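Long-range contacts in 2-keto-3-deoxygluconate kinase (Thermotoga maritima, PDB 2AFB), which probably transfers a phosphate from ATP to 2-keto-3-deoxygluconate, as a sugar kinase of the pfkB (ribokinase) family: residues Met13-Phe18 with Met57-Tyr62; Val50-Ala55 with Phe83-Asp88; Tyr62-Leu67 with Thr87-Arg92; Ala139-Phe144 with Thr172-Leu177; Ala295-Tyr300 with Ala312-Ala317. All coordinates share one frame; numbering follows the deposited sequence.

Contact 1. Residues Met13-Phe18 with Met57-Tyr62; sequences MKVVTF and MGLDAY. With NI (nickel (II) ion), chain E.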
# COMPACT_ATOMS: atom_id res chain seq x y z
N MSE A 13 15.03 -33.83 15.50
CA MSE A 13 15.07 -34.88 14.49
C MSE A 13 15.41 -34.23 13.18
O MSE A 13 14.69 -33.33 12.75
CB MSE A 13 13.72 -35.54 14.34
CG MSE A 13 13.24 -36.18 15.61
SE MSE A 13 11.36 -36.73 15.42
CE MSE A 13 11.03 -37.48 17.34
N LYS A 14 16.48 -34.71 12.54
CA LYS A 14 17.02 -34.04 11.34
C LYS A 14 16.25 -34.55 10.16
O LYS A 14 16.11 -35.76 9.96
CB LYS A 14 18.53 -34.31 11.20
CG LYS A 14 19.13 -33.88 9.87
CD LYS A 14 20.65 -33.91 9.99
CE LYS A 14 21.34 -33.54 8.71
NZ LYS A 14 22.80 -33.72 8.75
N VAL A 15 15.67 -33.60 9.43
CA VAL A 15 14.97 -33.91 8.20
C VAL A 15 15.53 -33.05 7.10
O VAL A 15 15.76 -31.87 7.31
CB VAL A 15 13.46 -33.66 8.36
CG1 VAL A 15 12.74 -33.84 7.01
CG2 VAL A 15 12.90 -34.63 9.38
N VAL A 16 15.70 -33.65 5.92
CA VAL A 16 16.30 -33.01 4.76
C VAL A 16 15.37 -33.08 3.52
O VAL A 16 14.76 -34.11 3.22
CB VAL A 16 17.66 -33.67 4.45
CG1 VAL A 16 18.34 -33.04 3.25
CG2 VAL A 16 18.57 -33.61 5.64
N THR A 17 15.26 -31.96 2.81
CA THR A 17 14.55 -31.89 1.55
C THR A 17 15.43 -31.18 0.53
O THR A 17 16.38 -30.45 0.89
CB THR A 17 13.17 -31.16 1.65
OG1 THR A 17 13.35 -29.75 1.52
CG2 THR A 17 12.49 -31.45 2.93
N PHE A 18 15.12 -31.42 -0.73
CA PHE A 18 15.97 -30.98 -1.83
C PHE A 18 15.13 -30.56 -2.97
O PHE A 18 14.25 -31.29 -3.40
CB PHE A 18 16.82 -32.13 -2.33
CG PHE A 18 17.62 -31.82 -3.58
CD1 PHE A 18 18.65 -30.91 -3.54
CD2 PHE A 18 17.39 -32.50 -4.77
CE1 PHE A 18 19.41 -30.63 -4.67
CE2 PHE A 18 18.16 -32.23 -5.93
CZ PHE A 18 19.16 -31.30 -5.86
N MSE A 57 6.61 -27.16 12.67
CA MSE A 57 6.29 -28.14 13.68
C MSE A 57 7.38 -28.34 14.72
O MSE A 57 7.16 -29.11 15.67
CB MSE A 57 6.09 -29.52 13.05
CG MSE A 57 5.03 -29.65 12.00
SE MSE A 57 3.27 -29.08 12.61
CE MSE A 57 3.16 -27.10 11.92
N GLY A 58 8.57 -27.80 14.55
CA GLY A 58 9.57 -27.89 15.65
C GLY A 58 10.61 -28.98 15.47
O GLY A 58 11.22 -29.40 16.44
N LEU A 59 10.81 -29.44 14.22
CA LEU A 59 11.88 -30.40 13.87
C LEU A 59 13.09 -29.66 13.28
O LEU A 59 13.04 -28.46 13.10
CB LEU A 59 11.40 -31.45 12.86
CG LEU A 59 10.12 -32.23 13.18
CD1 LEU A 59 10.00 -33.40 12.24
CD2 LEU A 59 10.10 -32.72 14.59
N ASP A 60 14.17 -30.37 13.00
CA ASP A 60 15.37 -29.75 12.42
C ASP A 60 15.35 -30.00 10.94
O ASP A 60 15.86 -30.99 10.45
CB ASP A 60 16.63 -30.32 13.03
CG ASP A 60 16.79 -29.94 14.49
OD1 ASP A 60 16.19 -28.94 14.95
OD2 ASP A 60 17.53 -30.66 15.15
N ALA A 61 14.75 -29.08 10.24
CA ALA A 61 14.53 -29.18 8.82
C ALA A 61 15.64 -28.46 8.09
O ALA A 61 15.91 -27.30 8.37
CB ALA A 61 13.19 -28.59 8.47
N TYR A 62 16.31 -29.16 7.19
CA TYR A 62 17.32 -28.52 6.34
C TYR A 62 16.81 -28.58 4.92
O TYR A 62 16.31 -29.61 4.48
CB TYR A 62 18.66 -29.24 6.38
CG TYR A 62 19.31 -29.27 7.72
CD1 TYR A 62 18.83 -30.09 8.73
CD2 TYR A 62 20.45 -28.51 7.98
CE1 TYR A 62 19.46 -30.12 9.99
CE2 TYR A 62 21.09 -28.55 9.22
CZ TYR A 62 20.58 -29.36 10.21
OH TYR A 62 21.20 -29.41 11.45
NI NI E . 18.65 -29.72 16.70
O HOH W 1 20.67 -31.22 16.83
O HOH W 2 19.03 -27.33 16.41
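The Y62 ring has the aliphatic chain of K14 over one face, where CE sits, and the backbone oxygen of V15 in its plane at the edge. K14 and V15 lie on strand 14-18 and Y62 on strand 60-67, parallel neighbours in the central sheet of the ribokinase-type fold, and the strand axes diverge by 22°. The side chains of K14 and Y62 cross at about a right angle, K14 CG coming to 3.8 Å from Y62 CE1. With K14 NZ 5.2 Å from the ring centroid of Y62, any cation-pi attraction is weak; the ammonium is instead hydrogen-bonded to Y89 OH and D137 O. An alanine in place of K14 would probably leave this ring face without its aliphatic cover and those two oxygens without their shared donor. Along the backbone, V15 N donates to D60 O at 2.8 Å and V15 O accepts from Y62 N at the same length, a parallel pairing continued by T17 N to Y62 O. V15 CG2 meets L59 CD1 at 4.3 Å. The D60 carboxylate turns to H10 and H12 of the N-terminal histidine run, apparently a purification tag: H10 NE2 is hydrogen-bonded to OD1, and H12 ND1 shares a nickel ion with OD2, which lies 2.1 Å from the metal.

Contact 2. Residues Val50-Ala55 with Phe83-Asp88; sequences VAAFLA and FGVKTD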
# COMPACT_ATOMS: atom_id res chain seq x y z
N VAL A 50 7.85 -27.93 2.14
CA VAL A 50 7.85 -29.09 3.04
C VAL A 50 8.79 -28.85 4.21
O VAL A 50 8.45 -29.06 5.38
CB VAL A 50 8.21 -30.39 2.29
CG1 VAL A 50 8.33 -31.58 3.26
CG2 VAL A 50 7.18 -30.67 1.23
N ALA A 51 9.98 -28.37 3.90
CA ALA A 51 10.95 -28.06 4.94
C ALA A 51 10.37 -27.01 5.90
O ALA A 51 10.54 -27.08 7.12
CB ALA A 51 12.27 -27.54 4.30
N ALA A 52 9.66 -26.03 5.35
CA ALA A 52 9.15 -24.94 6.17
C ALA A 52 8.07 -25.46 7.09
O ALA A 52 7.98 -24.97 8.22
CB ALA A 52 8.64 -23.76 5.33
N PHE A 53 7.27 -26.42 6.60
CA PHE A 53 6.24 -27.09 7.43
C PHE A 53 6.89 -27.83 8.61
O PHE A 53 6.61 -27.61 9.79
CB PHE A 53 5.37 -28.05 6.58
CG PHE A 53 4.27 -28.68 7.36
CD1 PHE A 53 4.53 -29.76 8.19
CD2 PHE A 53 3.00 -28.13 7.37
CE1 PHE A 53 3.57 -30.29 9.00
CE2 PHE A 53 2.03 -28.67 8.17
CZ PHE A 53 2.32 -29.75 8.99
N LEU A 54 7.82 -28.67 8.27
CA LEU A 54 8.54 -29.41 9.32
C LEU A 54 9.25 -28.47 10.32
O LEU A 54 9.26 -28.75 11.49
CB LEU A 54 9.51 -30.44 8.70
CG LEU A 54 8.70 -31.48 7.90
CD1 LEU A 54 9.62 -32.19 6.93
CD2 LEU A 54 7.95 -32.42 8.78
N ALA A 55 9.84 -27.36 9.87
CA ALA A 55 10.39 -26.40 10.81
C ALA A 55 9.30 -25.77 11.70
O ALA A 55 9.49 -25.62 12.89
CB ALA A 55 11.21 -25.33 10.09
N PHE A 83 11.38 -18.83 8.95
CA PHE A 83 10.47 -19.89 9.27
C PHE A 83 11.11 -21.06 10.01
O PHE A 83 10.44 -22.03 10.30
CB PHE A 83 9.78 -20.40 8.02
CG PHE A 83 8.68 -19.52 7.54
CD1 PHE A 83 8.96 -18.30 6.95
CD2 PHE A 83 7.33 -19.93 7.65
CE1 PHE A 83 7.95 -17.48 6.50
CE2 PHE A 83 6.31 -19.10 7.18
CZ PHE A 83 6.61 -17.90 6.59
N GLY A 84 12.39 -20.97 10.31
CA GLY A 84 13.06 -21.97 11.15
C GLY A 84 13.84 -23.01 10.36
O GLY A 84 14.41 -23.91 10.96
N VAL A 85 13.85 -22.89 9.02
CA VAL A 85 14.54 -23.87 8.19
C VAL A 85 16.02 -23.57 8.28
O VAL A 85 16.42 -22.42 8.25
CB VAL A 85 14.07 -23.82 6.72
CG1 VAL A 85 14.90 -24.77 5.85
CG2 VAL A 85 12.65 -24.17 6.64
N LYS A 86 16.84 -24.60 8.45
CA LYS A 86 18.30 -24.46 8.50
C LYS A 86 18.90 -24.45 7.08
O LYS A 86 18.51 -25.24 6.24
CB LYS A 86 18.92 -25.56 9.37
CG LYS A 86 18.12 -25.78 10.67
CD LYS A 86 18.96 -26.35 11.78
CE LYS A 86 18.15 -26.54 13.06
NZ LYS A 86 17.64 -25.26 13.58
N THR A 87 19.82 -23.53 6.82
CA THR A 87 20.27 -23.22 5.45
C THR A 87 21.71 -23.65 5.24
O THR A 87 22.35 -23.26 4.26
CB THR A 87 20.11 -21.73 5.13
OG1 THR A 87 20.62 -20.95 6.21
CG2 THR A 87 18.63 -21.35 4.92
N ASP A 88 22.19 -24.48 6.14
CA ASP A 88 23.59 -24.90 6.17
C ASP A 88 24.02 -25.53 4.88
O ASP A 88 25.16 -25.41 4.53
CB ASP A 88 23.84 -25.96 7.27
CG ASP A 88 23.47 -25.45 8.67
OD1 ASP A 88 22.46 -24.70 8.82
OD2 ASP A 88 24.18 -25.82 9.61
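V85 is the main bump: its CG2 settles on the backbone of helix 46-56, 3.6 Å from A52 CA, while the same methyl lies equally close to A51 O. The hollow that receives it is bordered by three alanine methyls, those of A51, A52 and A55, whose small size lets the loop come against the helix. CG1 of V85, anti to its backbone N (chi1 175°), reaches the A51 methyl at 4.1 Å. The second bump comes from the helix itself. CB of A55 presses on the chain at F83 and G84, 3.4 Å from F83 O and 3.5 Å from G84 C. G84 closes the end of helix 71-82 as a Schellman motif with positive phi (99°), and a CB on it would lie only 3.4 Å from A55 CB, so this site suits glycine on two counts. F83 adds its CB against A52 CB at 4.5 Å, while its ring meets F329 edge-to-face, and likewise F34 of a second subunit. The two segments share no hydrogen bond, and methyls meet methyls and backbone; the weak bond from Q56 NE2 to F83 O, just past the helix segment, is a minor polar tie, so the fit of loop to helix rests mainly on van der Waals contact.

Contact 3. Residues Tyr62-Leu67 with Thr87-Arg92; sequences YFVTKL and TDYIAR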
# COMPACT_ATOMS: atom_id res chain seq x y z
N TYR A 62 16.31 -29.16 7.19
CA TYR A 62 17.32 -28.52 6.34
C TYR A 62 16.81 -28.58 4.92
O TYR A 62 16.31 -29.61 4.48
CB TYR A 62 18.66 -29.24 6.38
CG TYR A 62 19.31 -29.27 7.72
CD1 TYR A 62 18.83 -30.09 8.73
CD2 TYR A 62 20.45 -28.51 7.98
CE1 TYR A 62 19.46 -30.12 9.99
CE2 TYR A 62 21.09 -28.55 9.22
CZ TYR A 62 20.58 -29.36 10.21
OH TYR A 62 21.20 -29.41 11.45
N PHE A 63 16.95 -27.48 4.20
CA PHE A 63 16.61 -27.46 2.80
C PHE A 63 17.91 -27.38 2.00
O PHE A 63 18.75 -26.52 2.25
CB PHE A 63 15.74 -26.26 2.47
CG PHE A 63 15.38 -26.15 1.02
CD1 PHE A 63 14.70 -27.16 0.40
CD2 PHE A 63 15.66 -24.98 0.29
CE1 PHE A 63 14.33 -27.07 -0.92
CE2 PHE A 63 15.29 -24.88 -1.02
CZ PHE A 63 14.60 -25.94 -1.63
N VAL A 64 18.03 -28.29 1.04
CA VAL A 64 19.22 -28.36 0.22
C VAL A 64 18.89 -27.81 -1.17
O VAL A 64 17.96 -28.26 -1.80
CB VAL A 64 19.69 -29.80 0.10
CG1 VAL A 64 20.98 -29.86 -0.76
CG2 VAL A 64 19.88 -30.38 1.47
N THR A 65 19.69 -26.85 -1.62
CA THR A 65 19.50 -26.24 -2.92
C THR A 65 20.77 -25.45 -3.29
O THR A 65 21.79 -25.54 -2.60
CB THR A 65 18.23 -25.33 -2.99
OG1 THR A 65 17.87 -25.14 -4.35
CG2 THR A 65 18.43 -23.96 -2.33
N LYS A 66 20.71 -24.75 -4.42
CA LYS A 66 21.73 -23.80 -4.84
C LYS A 66 21.01 -22.49 -5.13
O LYS A 66 19.92 -22.47 -5.74
CB LYS A 66 22.50 -24.32 -6.10
CG LYS A 66 23.77 -23.57 -6.37
CD LYS A 66 24.48 -24.05 -7.58
CE LYS A 66 25.95 -23.53 -7.64
NZ LYS A 66 26.67 -24.06 -8.88
N LEU A 67 21.59 -21.40 -4.63
CA LEU A 67 21.12 -20.06 -4.91
C LEU A 67 22.26 -19.18 -5.32
O LEU A 67 23.39 -19.41 -4.88
CB LEU A 67 20.48 -19.44 -3.66
CG LEU A 67 19.19 -20.14 -3.23
CD1 LEU A 67 18.76 -19.69 -1.88
CD2 LEU A 67 18.12 -19.88 -4.27
N THR A 87 19.82 -23.53 6.82
CA THR A 87 20.27 -23.22 5.45
C THR A 87 21.71 -23.65 5.24
O THR A 87 22.35 -23.26 4.26
CB THR A 87 20.11 -21.73 5.13
OG1 THR A 87 20.62 -20.95 6.21
CG2 THR A 87 18.63 -21.35 4.92
N ASP A 88 22.19 -24.48 6.14
CA ASP A 88 23.59 -24.90 6.17
C ASP A 88 24.02 -25.53 4.88
O ASP A 88 25.16 -25.41 4.53
CB ASP A 88 23.84 -25.96 7.27
CG ASP A 88 23.47 -25.45 8.67
OD1 ASP A 88 22.46 -24.70 8.82
OD2 ASP A 88 24.18 -25.82 9.61
N TYR A 89 23.13 -26.26 4.21
CA TYR A 89 23.52 -27.01 3.02
C TYR A 89 23.10 -26.33 1.72
O TYR A 89 23.04 -26.95 0.65
CB TYR A 89 22.97 -28.42 3.09
CG TYR A 89 23.28 -29.17 4.37
CD1 TYR A 89 24.59 -29.31 4.84
CD2 TYR A 89 22.26 -29.79 5.09
CE1 TYR A 89 24.85 -30.03 6.03
CE2 TYR A 89 22.50 -30.47 6.25
CZ TYR A 89 23.79 -30.60 6.72
OH TYR A 89 23.99 -31.31 7.88
N ILE A 90 22.79 -25.05 1.79
CA ILE A 90 22.53 -24.34 0.57
C ILE A 90 23.86 -23.98 -0.09
O ILE A 90 24.66 -23.23 0.46
CB ILE A 90 21.69 -23.12 0.82
CG1 ILE A 90 20.31 -23.59 1.33
CG2 ILE A 90 21.62 -22.29 -0.47
CD1 ILE A 90 19.36 -22.51 1.54
N ALA A 91 24.08 -24.55 -1.27
CA ALA A 91 25.23 -24.17 -2.10
C ALA A 91 24.98 -22.80 -2.69
O ALA A 91 23.84 -22.45 -2.96
CB ALA A 91 25.44 -25.21 -3.18
N ARG A 92 26.03 -22.00 -2.85
CA ARG A 92 25.93 -20.66 -3.44
C ARG A 92 26.76 -20.52 -4.73
O ARG A 92 27.91 -20.98 -4.82
CB ARG A 92 26.33 -19.58 -2.42
CG ARG A 92 25.63 -19.67 -1.07
CD ARG A 92 24.08 -19.58 -1.14
NE ARG A 92 23.65 -18.32 -1.70
CZ ARG A 92 23.33 -17.23 -1.02
NH1 ARG A 92 23.29 -17.22 0.30
NH2 ARG A 92 23.00 -16.12 -1.68
O HOH W 3 20.27 -26.55 4.43
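Y62 meets Y89 at the start of the segment, its CD2 only 3.3 Å from Y89 CE2. The rings are inclined by 30° and displaced, with centroids of Y62 and Y89 separated by 5.0 Å and little of one ring above the other; Y89 OH lies over a Y62 face and is also hydrogen-bonded to K14 NZ. The D88 carboxylate stands near the Y62 ring plane at its edge, turned 77° against it. An alanine in place of Y62 would probably open a gap beside Y89 and D88 and leave the Y89 ring freer to shift. At F63 the partner chain is still in the turn T87-I90, and a water bridges the two, donating to F63 O at 2.7 Å and accepting from Y89 N at 2.9 Å. V64 follows with CG2 against Y89 CB. Direct pairing begins at T65, whose O accepts from A91 N at 2.8 Å, while its CG2 lies alongside I90 CG2. K66 rests its CG on A91 and sends NZ to a salt bridge with D129. L67 N then donates to A91 O at 3.0 Å. L67 O receives a weak bond from R92 NE at 3.4 Å, lying in the guanidinium plane at its edge; bends at chi2 and chi3 fold the arginine back, and NH2 is held by P68 O and D74. Two parallel strands, 60-67 and the outer 90-92, joined through helix 71-82, form a beta-alpha-beta unit at one margin of the central sheet, as in Rossmann-like folds.

Contact 4. Residues Ala139-Phe144 with Thr172-Leu177; sequences ARWFHF and TVSCDL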
# COMPACT_ATOMS: atom_id res chain seq x y z
N ALA A 139 20.37 -37.96 9.54
CA ALA A 139 19.02 -37.63 9.07
C ALA A 139 18.04 -38.76 9.38
O ALA A 139 18.35 -39.92 9.18
CB ALA A 139 19.02 -37.33 7.54
N ARG A 140 16.85 -38.41 9.84
CA ARG A 140 15.80 -39.42 10.05
C ARG A 140 14.94 -39.53 8.80
O ARG A 140 14.19 -40.50 8.63
CB ARG A 140 14.90 -39.03 11.22
CG ARG A 140 15.63 -38.44 12.43
CD ARG A 140 15.90 -39.44 13.51
NE ARG A 140 14.82 -39.55 14.50
CZ ARG A 140 14.90 -39.25 15.81
NH1 ARG A 140 16.01 -38.76 16.38
NH2 ARG A 140 13.84 -39.45 16.57
N TRP A 141 15.06 -38.54 7.91
CA TRP A 141 14.15 -38.42 6.76
C TRP A 141 14.73 -37.58 5.65
O TRP A 141 15.41 -36.61 5.92
CB TRP A 141 12.82 -37.79 7.18
CG TRP A 141 11.67 -38.16 6.31
CD1 TRP A 141 11.40 -37.67 5.06
CD2 TRP A 141 10.61 -39.09 6.61
NE1 TRP A 141 10.25 -38.23 4.58
CE2 TRP A 141 9.73 -39.08 5.52
CE3 TRP A 141 10.28 -39.84 7.73
CZ2 TRP A 141 8.56 -39.84 5.49
CZ3 TRP A 141 9.13 -40.65 7.70
CH2 TRP A 141 8.29 -40.65 6.58
N PHE A 142 14.44 -38.01 4.41
CA PHE A 142 14.76 -37.33 3.17
C PHE A 142 13.55 -37.30 2.22
O PHE A 142 12.91 -38.33 1.93
CB PHE A 142 15.92 -37.99 2.46
CG PHE A 142 16.30 -37.31 1.20
CD1 PHE A 142 16.87 -36.07 1.22
CD2 PHE A 142 16.03 -37.89 -0.04
CE1 PHE A 142 17.21 -35.44 0.03
CE2 PHE A 142 16.36 -37.24 -1.23
CZ PHE A 142 16.97 -36.05 -1.19
N HIS A 143 13.25 -36.11 1.76
CA HIS A 143 12.11 -35.83 0.90
C HIS A 143 12.50 -35.13 -0.41
O HIS A 143 13.28 -34.19 -0.38
CB HIS A 143 11.06 -34.98 1.64
CG HIS A 143 9.87 -34.68 0.80
ND1 HIS A 143 8.93 -35.64 0.50
CD2 HIS A 143 9.53 -33.57 0.10
CE1 HIS A 143 8.02 -35.10 -0.30
NE2 HIS A 143 8.38 -33.86 -0.58
N PHE A 144 11.94 -35.60 -1.54
CA PHE A 144 12.11 -34.95 -2.86
C PHE A 144 10.80 -35.02 -3.60
O PHE A 144 9.89 -35.76 -3.17
CB PHE A 144 13.26 -35.56 -3.73
CG PHE A 144 13.01 -36.98 -4.24
CD1 PHE A 144 13.12 -38.08 -3.38
CD2 PHE A 144 12.70 -37.21 -5.57
CE1 PHE A 144 12.90 -39.36 -3.86
CE2 PHE A 144 12.47 -38.46 -6.04
CZ PHE A 144 12.56 -39.55 -5.18
N THR A 172 14.81 -42.82 5.93
CA THR A 172 13.50 -42.91 5.32
C THR A 172 13.38 -41.87 4.24
O THR A 172 13.77 -40.71 4.44
CB THR A 172 12.35 -42.73 6.32
OG1 THR A 172 12.45 -43.72 7.35
CG2 THR A 172 11.02 -42.94 5.59
N VAL A 173 12.85 -42.32 3.10
CA VAL A 173 12.75 -41.54 1.89
C VAL A 173 11.29 -41.42 1.47
O VAL A 173 10.60 -42.42 1.30
CB VAL A 173 13.56 -42.17 0.73
CG1 VAL A 173 13.25 -41.51 -0.58
CG2 VAL A 173 15.06 -42.12 1.01
N SER A 174 10.83 -40.17 1.32
CA SER A 174 9.57 -39.88 0.69
C SER A 174 9.76 -39.15 -0.66
O SER A 174 10.74 -38.42 -0.90
CB SER A 174 8.66 -39.07 1.63
OG SER A 174 9.19 -37.79 1.84
N CYS A 175 8.76 -39.34 -1.52
CA CYS A 175 8.65 -38.66 -2.80
C CYS A 175 7.21 -38.21 -3.03
O CYS A 175 6.29 -39.01 -2.94
CB CYS A 175 9.05 -39.62 -3.93
SG CYS A 175 8.91 -38.95 -5.62
N ASP A 176 7.02 -36.93 -3.31
CA ASP A 176 5.76 -36.43 -3.89
C ASP A 176 5.93 -36.38 -5.42
O ASP A 176 6.74 -35.63 -5.92
CB ASP A 176 5.44 -35.03 -3.33
CG ASP A 176 4.07 -34.47 -3.81
OD1 ASP A 176 3.52 -34.95 -4.85
OD2 ASP A 176 3.56 -33.53 -3.12
N LEU A 177 5.15 -37.18 -6.15
CA LEU A 177 5.35 -37.36 -7.56
C LEU A 177 5.23 -36.06 -8.34
O LEU A 177 5.99 -35.85 -9.28
CB LEU A 177 4.39 -38.40 -8.13
CG LEU A 177 4.48 -39.85 -7.65
CD1 LEU A 177 3.40 -40.64 -8.40
CD2 LEU A 177 5.84 -40.44 -7.93
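S174 turns OG between its backbone N and carbonyl carbon (chi1 67°), and H143 sets CG anti to its backbone N (chi1 -180°), which places S174 OG and H143 CG on the same sheet face, where ND1 can meet the hydroxyl. The strands concerned, 139-145 and 172-176, are parallel neighbours joined through helix 155-169 in a beta-alpha-beta unit of the central sheet. OG is gripped twice. W141 NE1 donates to S174 OG at 3.0 Å, in the indole plane and nearly straight at 175°, and H143 ND1 is hydrogen-bonded to S174 OG at 2.5 Å, a length short enough to be read with caution. Two ring nitrogens would thus hold the rotation of this buried serine, the W141 bond being the surer of the two, while I299 of helix 290-304 packs over the same face. Over the six-membered ring of W141, T172 CG2 sits 3.6 Å from its centroid, a CH-pi contact. The other sheet face is built by F144, F142, V173 and C175, with L159 and L163 of helix 155-169 against it. C175 CB lies over the F144 ring toward its rim, and SG comes in obliquely, 3.6 Å from F144 CE2, a sulfur-aromatic contact. Backbone bonds hold the register: T172 O accepts from F142 N at 2.8 Å, and F142 O from S174 N at the same length. At the edge of the F144 ring, V173 CG1 lies in plane, 3.9 Å from CE1.

Contact 5. Residues Ala295-Tyr300 with Ala312-Ala317; sequences AGALIY and AEFAAA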
# COMPACT_ATOMS: atom_id res chain seq x y z
N ALA A 295 2.13 -33.18 2.50
CA ALA A 295 3.37 -33.95 2.53
C ALA A 295 4.17 -33.75 3.81
O ALA A 295 4.64 -34.73 4.40
CB ALA A 295 4.25 -33.60 1.33
N GLY A 296 4.33 -32.49 4.19
CA GLY A 296 4.91 -32.07 5.47
C GLY A 296 4.24 -32.71 6.65
O GLY A 296 4.86 -33.31 7.55
N ALA A 297 2.93 -32.61 6.63
CA ALA A 297 2.17 -33.17 7.75
C ALA A 297 2.26 -34.71 7.79
O ALA A 297 2.32 -35.36 8.87
CB ALA A 297 0.73 -32.69 7.67
N LEU A 298 2.28 -35.32 6.62
CA LEU A 298 2.36 -36.79 6.58
C LEU A 298 3.73 -37.28 7.08
O LEU A 298 3.83 -38.28 7.84
CB LEU A 298 2.08 -37.30 5.17
CG LEU A 298 2.02 -38.81 5.01
CD1 LEU A 298 0.95 -39.43 5.87
CD2 LEU A 298 1.79 -39.12 3.54
N ILE A 299 4.78 -36.53 6.73
CA ILE A 299 6.13 -36.82 7.19
C ILE A 299 6.20 -36.65 8.71
O ILE A 299 6.72 -37.51 9.44
CB ILE A 299 7.13 -35.90 6.54
CG1 ILE A 299 7.26 -36.25 5.07
CG2 ILE A 299 8.47 -35.99 7.19
CD1 ILE A 299 7.95 -35.16 4.26
N TYR A 300 5.68 -35.51 9.16
CA TYR A 300 5.63 -35.19 10.57
C TYR A 300 4.93 -36.32 11.30
O TYR A 300 5.48 -36.85 12.24
CB TYR A 300 4.94 -33.84 10.85
CG TYR A 300 4.87 -33.49 12.30
CD1 TYR A 300 6.02 -33.14 13.01
CD2 TYR A 300 3.67 -33.57 13.00
CE1 TYR A 300 5.95 -32.82 14.38
CE2 TYR A 300 3.61 -33.28 14.37
CZ TYR A 300 4.75 -32.90 15.03
OH TYR A 300 4.67 -32.61 16.37
N ALA A 312 -4.07 -39.17 8.79
CA ALA A 312 -4.92 -38.65 7.74
C ALA A 312 -5.62 -37.39 8.21
O ALA A 312 -5.65 -36.42 7.48
CB ALA A 312 -5.95 -39.68 7.28
N GLU A 313 -6.16 -37.40 9.43
CA GLU A 313 -6.93 -36.25 9.89
C GLU A 313 -6.03 -35.05 10.09
O GLU A 313 -6.38 -33.94 9.67
CB GLU A 313 -7.68 -36.53 11.20
CG GLU A 313 -8.74 -37.60 11.15
CD GLU A 313 -9.88 -37.37 10.13
OE1 GLU A 313 -10.05 -36.24 9.55
OE2 GLU A 313 -10.64 -38.35 9.94
N PHE A 314 -4.87 -35.27 10.72
CA PHE A 314 -3.91 -34.21 10.99
C PHE A 314 -3.42 -33.60 9.67
O PHE A 314 -3.38 -32.38 9.49
CB PHE A 314 -2.72 -34.77 11.76
CG PHE A 314 -1.74 -33.72 12.20
CD1 PHE A 314 -1.87 -33.11 13.46
CD2 PHE A 314 -0.65 -33.40 11.40
CE1 PHE A 314 -0.96 -32.17 13.86
CE2 PHE A 314 0.25 -32.45 11.81
CZ PHE A 314 0.11 -31.85 13.05
N ALA A 315 -3.02 -34.45 8.73
CA ALA A 315 -2.53 -33.93 7.44
C ALA A 315 -3.61 -33.27 6.58
O ALA A 315 -3.34 -32.29 5.91
CB ALA A 315 -1.83 -35.01 6.67
N ALA A 316 -4.81 -33.81 6.55
CA ALA A 316 -5.96 -33.09 5.93
C ALA A 316 -6.18 -31.72 6.60
O ALA A 316 -6.29 -30.69 5.92
CB ALA A 316 -7.24 -33.95 6.00
N ALA A 317 -6.25 -31.70 7.92
CA ALA A 317 -6.42 -30.43 8.65
C ALA A 317 -5.36 -29.36 8.28
O ALA A 317 -5.70 -28.19 8.00
CB ALA A 317 -6.43 -30.69 10.12
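Y300 N donates to G296 O at 2.8 Å, the helical bond that closes the turn from which the Y300 ring reaches toward F314. This turn belongs to helix 290-304, which packs antiparallel against helix 308-322 as a helical hairpin; the segment axes approach to 8.2 Å and make an angle of 151°. So near an approach is possible because alanines face each other at the crossing. A297 CB lies 3.5 Å from A315 CA, a tight carbon contact, and the two methyls meet as well. A315 CB in turn reaches the backbone of L298, 4.1 Å from its N. Aromatic side chains extend the contact to one side of this point. F314, its CG anti to the backbone N (chi1 -174°), has A297 CB near its ring plane at the edge, 4.0 Å from CD2. The Y300 and F314 planes are 28° apart, but their centroids stand 5.7 Å from each other, an offset too large for a true stack. F306 adds an edge-to-face partner to F314, and I334 and I337 of helix 334-341 close in on Y300 and F314 respectively. Across the segments only van der Waals contacts are made, and the aromatic part comes down to Y300 CD2 touching F314 CE2 at 3.8 Å.

Overall arrangement
Contacts 1, 3 and 4 lie in one sheet: contacts 1 and 3 share Y62 and strand 60-67, with centres about 13 Å apart, and strand 14-18 joins contact 1 to contact 4 through the probable backbone hydrogen bonds K14 O to R140 N (2.8 Å) and V16 O to H143 N (2.9 Å). Contact 2 lies against contact 1, centres about 6 Å apart, linked by the probable backbone hydrogen bond K86 N to A61 O. Contact 5 meets contact 2 where F53 packs on G296, and contact 4 through I299; contacts 3 and 5 do not touch. The nickel at D60 also binds H12 of the apparent tag, so the metal is probably no guide to the active site.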